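Local coordinates for probable mRNA-capping enzyme (Mimivirus, PDB 2QY2), which caps viral mRNA as a trifunctional enzyme, this chain being its RNA triphosphatase domain, which removes the terminal phosphate from the RNA 5' end, at residues Lys185-Asp190 against Leu214-Lys219. Residues are numbered along the deposited sequence; the frame is centred on the assembly and turned at random. Where two conformers were deposited one is given.
Sequences KNSRID and LELINK
With CG anti to the backbone N in both Arg188 (chi1 -154°) and Glu215 (chi1 -172°), the two side chains run side by side off the same face of an antiparallel pair. Arginine suits its place because its long chain carries a flat group that can donate from its edge while one face rests on the methylenes of Glu215; a bend at chi3 (71°) turns that face inward, with Arg188 NH2 3.4 Å from Glu215 CG. Asp190, two residues along, offers a short carboxylate for a side-on salt bridge: Arg188 NE donates to Asp190 OD1, and Arg188 NH2 to Asp190 OD2 at 2.9 Å, fixing the guanidinium's rotation. Ser180 also hydrogen-bonds Asp190 OD1.

In the backbone, Arg188 N donates to Glu215 O, and Glu215 N to Arg188 O at 2.8 Å, the straighter of the two. Ile217 N donates to Asn186 O at 2.8 Å, from above the carbonyl plane. On the other face Ile189 CD1 meets Leu214 CD2 at 3.6 Å, branched apolar chains suited to the cover of helix 222-236; small Ser187 fits beside Leu216 and hydrogen-bonds Glu228 of that helix.

These hairpin strands belong to the closed eight-stranded barrel, the triphosphatase's beta tunnel. The Glu215 carboxylate reaches toward Glu38 and Glu40, an acidic cluster consistent with the metal-binding glutamates of tunnel-type triphosphatases. In this conformer Glu215 OE1 lies 4.5 Å from Arg188 NH2, well out of the guanidinium plane, so Arg188 could offset some negative charge without bonding to it.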
loop_
_atom_site.group_PDB
_atom_site.type_symbol
_atom_site.label_atom_id
_atom_site.label_comp_id
_atom_site.label_asym_id
_atom_site.label_seq_id
_atom_site.Cartn_x
_atom_site.Cartn_y
_atom_site.Cartn_z
ATOM N N LYS A 185 -14.953 10.615 -6.614
ATOM C CA LYS A 185 -14.178 11.651 -5.929
ATOM C C LYS A 185 -13.536 11.289 -4.582
ATOM O O LYS A 185 -12.531 11.887 -4.188
ATOM C CB LYS A 185 -15.060 12.898 -5.745
ATOM C CG LYS A 185 -16.361 12.642 -4.971
ATOM C CD LYS A 185 -17.274 13.845 -4.958
ATOM C CE LYS A 185 -18.354 13.722 -3.896
ATOM N NZ LYS A 185 -19.093 15.003 -3.734
ATOM N N ASN A 186 -14.121 10.323 -3.878
ATOM C CA ASN A 186 -13.627 9.954 -2.548
ATOM C C ASN A 186 -12.998 8.581 -2.404
ATOM O O ASN A 186 -12.517 8.245 -1.318
ATOM C CB ASN A 186 -14.756 10.037 -1.519
ATOM C CG ASN A 186 -15.534 11.332 -1.577
ATOM O OD1 ASN A 186 -16.763 11.317 -1.649
ATOM N ND2 ASN A 186 -14.831 12.453 -1.541
ATOM N N SER A 187 -12.996 7.792 -3.475
ATOM C CA SER A 187 -12.468 6.436 -3.415
ATOM C C SER A 187 -11.604 6.021 -4.588
ATOM O O SER A 187 -11.798 6.484 -5.711
ATOM C CB SER A 187 -13.617 5.446 -3.249
ATOM O OG SER A 187 -14.263 5.639 -2.010
ATOM N N ARG A 188 -10.718 5.061 -4.315
ATOM C CA ARG A 188 -9.772 4.535 -5.290
ATOM C C ARG A 188 -9.548 3.045 -5.063
ATOM O O ARG A 188 -9.400 2.607 -3.926
ATOM C CB ARG A 188 -8.441 5.274 -5.134
ATOM C CG ARG A 188 -7.569 5.327 -6.366
ATOM C CD ARG A 188 -6.289 6.103 -6.085
ATOM N NE ARG A 188 -5.401 5.350 -5.197
ATOM C CZ ARG A 188 -4.976 5.768 -4.004
ATOM N NH1 ARG A 188 -5.334 6.960 -3.539
ATOM N NH2 ARG A 188 -4.283 4.944 -3.227
ATOM N N ILE A 189 -9.543 2.270 -6.145
ATOM C CA ILE A 189 -9.297 0.829 -6.082
ATOM C C ILE A 189 -7.847 0.628 -6.532
ATOM O O ILE A 189 -7.461 1.090 -7.596
ATOM C CB ILE A 189 -10.255 0.032 -7.035
ATOM C CG1 ILE A 189 -11.713 0.166 -6.575
ATOM C CG2 ILE A 189 -9.828 -1.447 -7.164
ATOM C CD1 ILE A 189 -12.061 -0.560 -5.298
ATOM N N ASP A 190 -7.046 -0.022 -5.696
ATOM C CA ASP A 190 -5.650 -0.297 -6.016
ATOM C C ASP A 190 -5.507 -1.794 -6.147
ATOM O O ASP A 190 -5.806 -2.522 -5.200
ATOM C CB ASP A 190 -4.714 0.173 -4.888
ATOM C CG ASP A 190 -4.589 1.687 -4.791
ATOM O OD1 ASP A 190 -4.952 2.423 -5.736
ATOM O OD2 ASP A 190 -4.091 2.139 -3.743
ATOM N N LEU A 214 -9.190 -0.834 -1.199
ATOM C CA LEU A 214 -10.114 0.263 -1.459
ATOM C C LEU A 214 -9.536 1.355 -0.550
ATOM O O LEU A 214 -9.576 1.241 0.677
ATOM C CB LEU A 214 -11.561 -0.105 -1.072
ATOM C CG LEU A 214 -12.776 0.836 -1.271
ATOM C CD1 LEU A 214 -12.985 1.730 -0.069
ATOM C CD2 LEU A 214 -12.681 1.667 -2.540
ATOM N N GLU A 215 -8.946 2.373 -1.169
ATOM C CA GLU A 215 -8.321 3.481 -0.451
ATOM C C GLU A 215 -9.184 4.731 -0.552
ATOM O O GLU A 215 -9.647 5.083 -1.639
ATOM C CB GLU A 215 -6.934 3.760 -1.055
ATOM C CG GLU A 215 -6.052 4.764 -0.290
ATOM C CD GLU A 215 -5.190 4.131 0.798
ATOM O OE1 GLU A 215 -4.911 2.914 0.737
ATOM O OE2 GLU A 215 -4.761 4.868 1.709
ATOM N N LEU A 216 -9.397 5.390 0.584
ATOM C CA LEU A 216 -10.179 6.613 0.628
ATOM C C LEU A 216 -9.302 7.820 0.328
ATOM O O LEU A 216 -8.113 7.819 0.636
ATOM C CB LEU A 216 -10.862 6.795 1.980
ATOM C CG LEU A 216 -12.005 5.851 2.355
ATOM C CD1 LEU A 216 -12.719 6.462 3.551
ATOM C CD2 LEU A 216 -12.995 5.658 1.206
ATOM N N ILE A 217 -9.880 8.782 -0.383
ATOM C CA ILE A 217 -9.217 10.040 -0.731
ATOM C C ILE A 217 -9.767 11.057 0.287
ATOM O O ILE A 217 -9.052 11.958 0.723
ATOM C CB ILE A 217 -9.541 10.461 -2.202
ATOM C CG1 ILE A 217 -9.078 9.361 -3.178
ATOM C CG2 ILE A 217 -8.875 11.807 -2.563
ATOM C CD1 ILE A 217 -9.641 9.488 -4.599
ATOM N N ASN A 218 -11.050 10.907 0.633
ATOM C CA ASN A 218 -11.737 11.756 1.617
ATOM C C ASN A 218 -12.646 10.846 2.433
ATOM O O ASN A 218 -12.973 9.737 1.996
ATOM C CB ASN A 218 -12.623 12.827 0.945
ATOM C CG ASN A 218 -11.851 13.742 0.012
ATOM O OD1 ASN A 218 -11.010 14.523 0.449
ATOM N ND2 ASN A 218 -12.111 13.619 -1.287
ATOM N N LYS A 219 -13.078 11.330 3.600
ATOM C CA LYS A 219 -13.992 10.591 4.474
ATOM C C LYS A 219 -15.350 10.416 3.785
ATOM O O LYS A 219 -15.777 11.272 3.011
ATOM C CB LYS A 219 -14.206 11.358 5.786
ATOM C CG LYS A 219 -15.280 10.772 6.737
ATOM C CD LYS A 219 -15.762 11.726 7.846
ATOM C CE LYS A 219 -16.587 12.911 7.335
ATOM N NZ LYS A 219 -15.765 13.963 6.675
HETATM O O HOH W 1 -6.006 8.332 -0.891
#